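Nickel-dependent hydrogenase large subunit (Allochromatium vinosum, PDB 3MYR) forms the large, nickel- and iron-bearing subunit of a heterodimeric [NiFe] hydrogenase, which oxidises dihydrogen and passes the electrons to an acceptor. Local coordinates at residues B[311-316]-B[398-403]; B[406-411]-B[436-441]. All blocks are in the same frame, centred on the assembly; numbering follows the deposited sequence.

Overall arrangement
Both contacts are small and apolar, neither contains a hydrogen bond between its segments, and both lie away from the metal sites. Contact 1 is a surface contact, its centre about 21 Å from the centre of the chain, where the loop after strand 300-305 meets the end of helix 390-399. Contact 2 lies deeper, its centre about 17 Å from that of the chain, and joins helix 403-416 to the long helix 426-456; it is partly buried and adds the aliphatic part of a lysine to its branched side chains. Their centres are about 16 Å apart. Consecutive helices 390-399 and 403-416 connect them, with Tyr398 OH in a probable hydrogen bond to Asp410 OD1 (2.7 Å).

Contact 1. Residues B[311-316]-B[398-403]; sequences STIHEV and YATGHD
A Schellman motif ends helix 390-399, and within it the side chain of Ile313 rests against Ala399, the last helical residue, and Thr400, the first beyond it. The contact is made by methyl and methylene groups alone. Ile313 CD1 lies 3.8 Å from Ala399 CB, while one carbon further back CG1 lies 4.1 Å from Thr400 CG2. The Ile313 and Thr400 side chains cross at about a right angle, so that they meet over a short length. CG1 of Ile313 sits beside its own backbone N, anti to the carbonyl carbon (chi1 -64°), which carries the ethyl arm towards the helix end.

Thr400 is the first residue to leave helical geometry, and Gly401, with its positive phi of 78°, is the C-prime residue of the motif. Gly401 N bonds back to Tyr398 O at 3.1 Å, and His402 N bonds to Leu397 O. The threonine divides its two branches: OG1 turns back to the helix and bonds to Met396 O, leaving CG2 as the branch that meets the isoleucine. Ile313 also packs on Met396 of the same helix and on Ile305 of strand 300-305, and Thr400 on Pro301 of that strand.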
ATOM      1  N   SER B 311     -22.624   3.731  23.065  1.00 37.14           N
ATOM      2  CA  SER B 311     -22.566   3.972  24.509  1.00 39.43           C
ATOM      3  C   SER B 311     -21.713   2.924  25.242  1.00 40.68           C
ATOM      4  O   SER B 311     -21.503   3.080  26.425  1.00 42.54           O
ATOM      5  CB  SER B 311     -23.968   4.025  25.123  1.00 39.22           C
ATOM      6  OG  SER B 311     -24.460   2.695  25.229  1.00 39.73           O
ATOM      7  N   THR B 312     -21.298   1.838  24.567  1.00 40.53           N
ATOM      8  CA  THR B 312     -20.504   0.750  25.190  1.00 40.72           C
ATOM      9  C   THR B 312     -19.306   0.364  24.314  1.00 39.01           C
ATOM     10  O   THR B 312     -19.481  -0.093  23.176  1.00 39.34           O
ATOM     11  CB  THR B 312     -21.298  -0.560  25.362  1.00 42.11           C
ATOM     12  OG1 THR B 312     -22.521  -0.331  26.069  1.00 46.61           O
ATOM     13  CG2 THR B 312     -20.480  -1.590  26.156  1.00 42.48           C
ATOM     14  N   ILE B 313     -18.098   0.509  24.831  1.00 36.80           N
ATOM     15  CA  ILE B 313     -16.926   0.125  24.071  1.00 36.14           C
ATOM     16  C   ILE B 313     -16.574  -1.201  24.662  1.00 34.77           C
ATOM     17  O   ILE B 313     -16.249  -1.257  25.823  1.00 34.14           O
ATOM     18  CB  ILE B 313     -15.759   1.104  24.340  1.00 36.60           C
ATOM     19  CG1 ILE B 313     -16.123   2.487  23.836  1.00 38.33           C
ATOM     20  CG2 ILE B 313     -14.464   0.678  23.576  1.00 35.12           C
ATOM     21  CD1 ILE B 313     -16.634   2.409  22.448  1.00 42.44           C
ATOM     22  N   HIS B 314     -16.606  -2.268  23.881  1.00 33.42           N
ATOM     23  CA  HIS B 314     -16.202  -3.591  24.396  1.00 32.23           C
ATOM     24  C   HIS B 314     -14.680  -3.729  24.341  1.00 33.17           C
ATOM     25  O   HIS B 314     -14.033  -3.217  23.432  1.00 32.56           O
ATOM     26  CB  HIS B 314     -16.834  -4.667  23.556  1.00 32.89           C
ATOM     27  CG  HIS B 314     -18.328  -4.601  23.528  1.00 34.48           C
ATOM     28  ND1 HIS B 314     -19.118  -5.294  24.422  1.00 41.50           N
ATOM     29  CD2 HIS B 314     -19.176  -3.873  22.765  1.00 40.92           C
ATOM     30  CE1 HIS B 314     -20.391  -5.046  24.176  1.00 42.88           C
ATOM     31  NE2 HIS B 314     -20.459  -4.180  23.178  1.00 47.31           N
ATOM     32  N   GLU B 315     -14.106  -4.386  25.327  1.00 32.73           N
ATOM     33  CA  GLU B 315     -12.659  -4.585  25.389  1.00 34.05           C
ATOM     34  C   GLU B 315     -12.206  -5.635  24.394  1.00 32.04           C
ATOM     35  O   GLU B 315     -12.911  -6.598  24.137  1.00 32.56           O
ATOM     36  CB  GLU B 315     -12.247  -5.051  26.800  1.00 34.44           C
ATOM     37  CG  GLU B 315     -12.578  -4.011  27.823  1.00 44.89           C
ATOM     38  CD  GLU B 315     -12.140  -4.391  29.253  1.00 59.65           C
ATOM     39  OE1 GLU B 315     -12.173  -5.595  29.641  1.00 62.34           O
ATOM     40  OE2 GLU B 315     -11.783  -3.453  29.986  1.00 62.47           O
ATOM     41  N   VAL B 316     -10.969  -5.479  23.928  1.00 32.19           N
ATOM     42  CA  VAL B 316     -10.373  -6.321  22.939  1.00 29.91           C
ATOM     43  C   VAL B 316      -9.163  -6.953  23.583  1.00 30.98           C
ATOM     44  O   VAL B 316      -8.357  -6.267  24.206  1.00 29.28           O
ATOM     45  CB  VAL B 316     -10.011  -5.501  21.670  1.00 29.41           C
ATOM     46  CG1 VAL B 316      -9.293  -6.399  20.645  1.00 27.92           C
ATOM     47  CG2 VAL B 316     -11.322  -4.950  21.024  1.00 27.01           C
ATOM     48  N   TYR B 398     -15.183   9.200  18.602  1.00 27.03           N
ATOM     49  CA  TYR B 398     -16.398   9.890  18.955  1.00 29.76           C
ATOM     50  C   TYR B 398     -16.966   9.322  20.246  1.00 32.10           C
ATOM     51  O   TYR B 398     -17.342  10.060  21.181  1.00 30.89           O
ATOM     52  CB  TYR B 398     -17.450   9.686  17.830  1.00 29.88           C
ATOM     53  CG  TYR B 398     -18.632  10.665  17.831  1.00 33.28           C
ATOM     54  CD1 TYR B 398     -19.905  10.268  18.305  1.00 39.16           C
ATOM     55  CD2 TYR B 398     -18.453  11.984  17.412  1.00 29.07           C
ATOM     56  CE1 TYR B 398     -20.999  11.169  18.294  1.00 47.92           C
ATOM     57  CE2 TYR B 398     -19.487  12.889  17.415  1.00 37.09           C
ATOM     58  CZ  TYR B 398     -20.773  12.482  17.845  1.00 46.91           C
ATOM     59  OH  TYR B 398     -21.806  13.385  17.797  1.00 50.38           O
ATOM     60  N   ALA B 399     -17.077   7.995  20.279  1.00 32.69           N
ATOM     61  CA  ALA B 399     -17.692   7.328  21.408  1.00 33.37           C
ATOM     62  C   ALA B 399     -16.928   7.623  22.701  1.00 35.24           C
ATOM     63  O   ALA B 399     -17.535   7.658  23.758  1.00 37.14           O
ATOM     64  CB  ALA B 399     -17.743   5.821  21.147  1.00 31.94           C
ATOM     65  N   THR B 400     -15.603   7.801  22.632  1.00 33.74           N
ATOM     66  CA  THR B 400     -14.788   7.941  23.849  1.00 34.01           C
ATOM     67  C   THR B 400     -14.556   9.424  24.179  1.00 36.53           C
ATOM     68  O   THR B 400     -13.669   9.745  24.968  1.00 35.34           O
ATOM     69  CB  THR B 400     -13.390   7.233  23.737  1.00 32.47           C
ATOM     70  OG1 THR B 400     -12.672   7.690  22.577  1.00 33.50           O
ATOM     71  CG2 THR B 400     -13.548   5.718  23.582  1.00 33.13           C
ATOM     72  N   GLY B 401     -15.282  10.339  23.534  1.00 35.22           N
ATOM     73  CA  GLY B 401     -15.166  11.731  23.964  1.00 37.08           C
ATOM     74  C   GLY B 401     -13.911  12.481  23.494  1.00 37.82           C
ATOM     75  O   GLY B 401     -13.542  13.465  24.104  1.00 39.46           O
ATOM     76  N   HIS B 402     -13.278  12.062  22.392  1.00 35.59           N
ATOM     77  CA  HIS B 402     -12.150  12.841  21.822  1.00 34.34           C
ATOM     78  C   HIS B 402     -12.688  14.163  21.316  1.00 34.23           C
ATOM     79  O   HIS B 402     -13.568  14.154  20.423  1.00 33.19           O
ATOM     80  CB  HIS B 402     -11.434  12.062  20.706  1.00 32.46           C
ATOM     81  CG  HIS B 402     -10.269  12.788  20.071  1.00 31.57           C
ATOM     82  ND1 HIS B 402      -8.944  12.563  20.437  1.00 35.26           N
ATOM     83  CD2 HIS B 402     -10.224  13.680  19.057  1.00 25.53           C
ATOM     84  CE1 HIS B 402      -8.148  13.325  19.701  1.00 30.01           C
ATOM     85  NE2 HIS B 402      -8.900  14.008  18.854  1.00 33.17           N
ATOM     86  N   ASP B 403     -12.172  15.291  21.844  1.00 33.37           N
ATOM     87  CA  ASP B 403     -12.855  16.569  21.619  1.00 34.18           C
ATOM     88  C   ASP B 403     -12.787  17.002  20.161  1.00 33.57           C
ATOM     89  O   ASP B 403     -13.775  17.471  19.591  1.00 32.50           O
ATOM     90  CB  ASP B 403     -12.289  17.682  22.481  1.00 36.69           C
ATOM     91  CG  ASP B 403     -12.850  17.670  23.929  1.00 42.76           C
ATOM     92  OD1 ASP B 403     -13.938  17.107  24.229  1.00 48.87           O
ATOM     93  OD2 ASP B 403     -12.178  18.260  24.772  1.00 48.22           O
TER

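Contact 2. Residues B[406-411]-B[436-441]; sequences RELVDS and ESKILV
Leu408 projects from helix 403-416 towards helix 426-456 and meets Lys438 and Ile439 there. Helix 426-456 is a long helix that also packs against helices 86-112 and 236-265, so the contact attaches the shorter helix 403-416 to the helical part of the hydrogenase large subunit. The two backbones come nearest at Leu408 and Lys438, whose CA atoms are 9.0 Å apart, a separation bridged by side chains.

From CB, which heads for the partner helix, the leucine chain continues to CG, placed beside the backbone N and anti to the carbonyl carbon (chi1 -71°). CG itself makes no close approach to the other segment and serves as the branch point. Of the two methyls, CD1 does the touching: it lies 3.7 Å from Ile439 CG1 and 4.0 Å from Lys438 CG, and so meets two consecutive residues of helix 426-456. Leucine and isoleucine slide past one another in opposite directions, whereas leucine and lysine cross at about a right angle.

Ile439 is buried, and besides Leu408 it packs on Gln404 and Ala405 of helix 403-416 and on Leu397 of helix 390-399; its CG1 branch is the part turned to the leucine. The next residue of helix 403-416, Val409, packs on Val394 and Tyr398 of helix 390-399.

Lys438 lends this apolar contact only the near part of its chain. A bend at chi2 (52°) leads the rest away from Leu408. With the like-charged Arg250 NH1 close by, NZ is held by two salt bridges, to Asp254 OD2 and to Asp442 OD2.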
ATOM      1  N   ARG B 406     -15.008  14.887  17.932  1.00 30.10           N
ATOM      2  CA  ARG B 406     -16.390  15.180  18.142  1.00 32.89           C
ATOM      3  C   ARG B 406     -16.740  16.467  17.360  1.00 31.56           C
ATOM      4  O   ARG B 406     -17.789  16.566  16.735  1.00 30.75           O
ATOM      5  CB  ARG B 406     -16.581  15.459  19.622  1.00 35.03           C
ATOM      6  CG  ARG B 406     -17.704  14.759  20.248  1.00 46.35           C
ATOM      7  CD  ARG B 406     -17.210  13.449  20.773  1.00 54.25           C
ATOM      8  NE  ARG B 406     -17.702  13.195  22.124  1.00 62.74           N
ATOM      9  CZ  ARG B 406     -18.929  12.777  22.445  1.00 68.10           C
ATOM     10  NH1 ARG B 406     -19.206  12.580  23.730  1.00 68.28           N
ATOM     11  NH2 ARG B 406     -19.886  12.604  21.518  1.00 68.09           N
ATOM     12  N   GLU B 407     -15.891  17.475  17.463  1.00 31.42           N
ATOM     13  CA  GLU B 407     -16.106  18.750  16.781  1.00 33.20           C
ATOM     14  C   GLU B 407     -16.134  18.552  15.262  1.00 31.08           C
ATOM     15  O   GLU B 407     -16.978  19.093  14.582  1.00 31.19           O
ATOM     16  CB  GLU B 407     -14.939  19.638  17.105  1.00 35.71           C
ATOM     17  CG  GLU B 407     -15.060  21.165  16.968  1.00 46.97           C
ATOM     18  CD  GLU B 407     -13.905  21.893  17.776  1.00 64.18           C
ATOM     19  OE1 GLU B 407     -14.198  22.843  18.562  1.00 70.90           O
ATOM     20  OE2 GLU B 407     -12.698  21.495  17.666  1.00 67.58           O
ATOM     21  N   LEU B 408     -15.211  17.769  14.741  1.00 27.97           N
ATOM     22  CA  LEU B 408     -15.145  17.579  13.295  1.00 27.84           C
ATOM     23  C   LEU B 408     -16.345  16.778  12.826  1.00 26.01           C
ATOM     24  O   LEU B 408     -16.851  17.051  11.773  1.00 28.54           O
ATOM     25  CB  LEU B 408     -13.880  16.823  12.866  1.00 24.73           C
ATOM     26  CG  LEU B 408     -12.565  17.607  12.985  1.00 29.80           C
ATOM     27  CD1 LEU B 408     -11.358  16.614  12.862  1.00 26.20           C
ATOM     28  CD2 LEU B 408     -12.539  18.730  11.909  1.00 30.23           C
ATOM     29  N   VAL B 409     -16.699  15.702  13.530  1.00 26.70           N
ATOM     30  CA  VAL B 409     -17.839  14.896  13.129  1.00 25.80           C
ATOM     31  C   VAL B 409     -19.136  15.755  13.194  1.00 27.94           C
ATOM     32  O   VAL B 409     -19.884  15.828  12.213  1.00 25.52           O
ATOM     33  CB  VAL B 409     -17.988  13.586  13.951  1.00 26.96           C
ATOM     34  CG1 VAL B 409     -19.368  13.002  13.719  1.00 22.95           C
ATOM     35  CG2 VAL B 409     -16.869  12.526  13.554  1.00 23.84           C
ATOM     36  N   ASP B 410     -19.360  16.421  14.321  1.00 28.03           N
ATOM     37  CA  ASP B 410     -20.515  17.339  14.464  1.00 30.85           C
ATOM     38  C   ASP B 410     -20.560  18.449  13.429  1.00 30.69           C
ATOM     39  O   ASP B 410     -21.605  18.683  12.861  1.00 29.78           O
ATOM     40  CB  ASP B 410     -20.635  17.942  15.877  1.00 31.79           C
ATOM     41  CG  ASP B 410     -20.932  16.864  16.936  1.00 37.88           C
ATOM     42  OD1 ASP B 410     -21.394  15.747  16.546  1.00 39.07           O
ATOM     43  OD2 ASP B 410     -20.714  17.136  18.148  1.00 42.93           O
ATOM     44  N   SER B 411     -19.452  19.140  13.179  1.00 30.55           N
ATOM     45  CA  SER B 411     -19.497  20.199  12.183  1.00 31.50           C
ATOM     46  C   SER B 411     -19.645  19.625  10.743  1.00 31.32           C
ATOM     47  O   SER B 411     -20.357  20.191   9.930  1.00 30.06           O
ATOM     48  CB  SER B 411     -18.295  21.140  12.297  1.00 30.86           C
ATOM     49  OG  SER B 411     -17.183  20.441  11.787  1.00 37.32           O
ATOM     50  N   GLU B 436      -9.955  11.933   9.926  1.00 23.71           N
ATOM     51  CA  GLU B 436      -8.876  11.391  10.764  1.00 23.14           C
ATOM     52  C   GLU B 436      -7.539  11.862  10.211  1.00 22.69           C
ATOM     53  O   GLU B 436      -6.584  12.011  10.977  1.00 23.73           O
ATOM     54  CB  GLU B 436      -8.942   9.852  10.884  1.00 21.80           C
ATOM     55  CG  GLU B 436      -8.337   9.137   9.666  1.00 21.14           C
ATOM     56  CD  GLU B 436      -8.273   7.613   9.887  1.00 28.37           C
ATOM     57  OE1 GLU B 436      -7.780   6.875   8.990  1.00 26.41           O
ATOM     58  OE2 GLU B 436      -8.752   7.148  10.961  1.00 28.98           O
ATOM     59  N   SER B 437      -7.462  12.150   8.908  1.00 21.29           N
ATOM     60  CA  SER B 437      -6.248  12.850   8.353  1.00 22.12           C
ATOM     61  C   SER B 437      -5.981  14.202   9.000  1.00 21.19           C
ATOM     62  O   SER B 437      -4.835  14.552   9.268  1.00 22.07           O
ATOM     63  CB  SER B 437      -6.337  13.105   6.850  1.00 19.94           C
ATOM     64  OG  SER B 437      -6.522  11.855   6.209  1.00 23.38           O
ATOM     65  N   LYS B 438      -7.029  14.962   9.232  1.00 19.53           N
ATOM     66  CA  LYS B 438      -6.895  16.244   9.925  1.00 21.47           C
ATOM     67  C   LYS B 438      -6.427  16.013  11.378  1.00 23.09           C
ATOM     68  O   LYS B 438      -5.568  16.744  11.929  1.00 25.52           O
ATOM     69  CB  LYS B 438      -8.254  16.992   9.899  1.00 22.12           C
ATOM     70  CG  LYS B 438      -8.325  18.250  10.821  1.00 22.79           C
ATOM     71  CD  LYS B 438      -7.108  19.226  10.530  1.00 23.53           C
ATOM     72  CE  LYS B 438      -7.323  20.616  11.221  1.00 26.05           C
ATOM     73  NZ  LYS B 438      -6.026  21.437  11.015  1.00 28.84           N
ATOM     74  N   ILE B 439      -6.956  14.998  12.019  1.00 22.44           N
ATOM     75  CA  ILE B 439      -6.563  14.774  13.417  1.00 23.62           C
ATOM     76  C   ILE B 439      -5.067  14.402  13.440  1.00 23.33           C
ATOM     77  O   ILE B 439      -4.337  14.858  14.306  1.00 25.32           O
ATOM     78  CB  ILE B 439      -7.418  13.655  14.054  1.00 23.57           C
ATOM     79  CG1 ILE B 439      -8.883  14.168  14.239  1.00 22.84           C
ATOM     80  CG2 ILE B 439      -6.769  13.168  15.431  1.00 24.50           C
ATOM     81  CD1 ILE B 439      -9.826  13.096  14.711  1.00 25.23           C
ATOM     82  N   LEU B 440      -4.614  13.576  12.492  1.00 22.71           N
ATOM     83  CA  LEU B 440      -3.240  13.057  12.531  1.00 22.67           C
ATOM     84  C   LEU B 440      -2.273  14.167  12.156  1.00 23.40           C
ATOM     85  O   LEU B 440      -1.162  14.257  12.675  1.00 22.94           O
ATOM     86  CB  LEU B 440      -3.063  11.912  11.548  1.00 23.50           C
ATOM     87  CG  LEU B 440      -3.519  10.632  12.197  1.00 30.21           C
ATOM     88  CD1 LEU B 440      -3.598   9.550  11.169  1.00 29.68           C
ATOM     89  CD2 LEU B 440      -2.454  10.242  13.183  1.00 31.50           C
ATOM     90  N   VAL B 441      -2.646  14.957  11.171  1.00 22.34           N
ATOM     91  CA  VAL B 441      -1.738  16.002  10.754  1.00 25.37           C
ATOM     92  C   VAL B 441      -1.503  17.056  11.860  1.00 26.97           C
ATOM     93  O   VAL B 441      -0.378  17.427  12.058  1.00 28.81           O
ATOM     94  CB  VAL B 441      -2.123  16.660   9.379  1.00 24.77           C
ATOM     95  CG1 VAL B 441      -3.076  17.836   9.578  1.00 21.31           C
ATOM     96  CG2 VAL B 441      -0.900  17.064   8.711  1.00 26.70           C
TER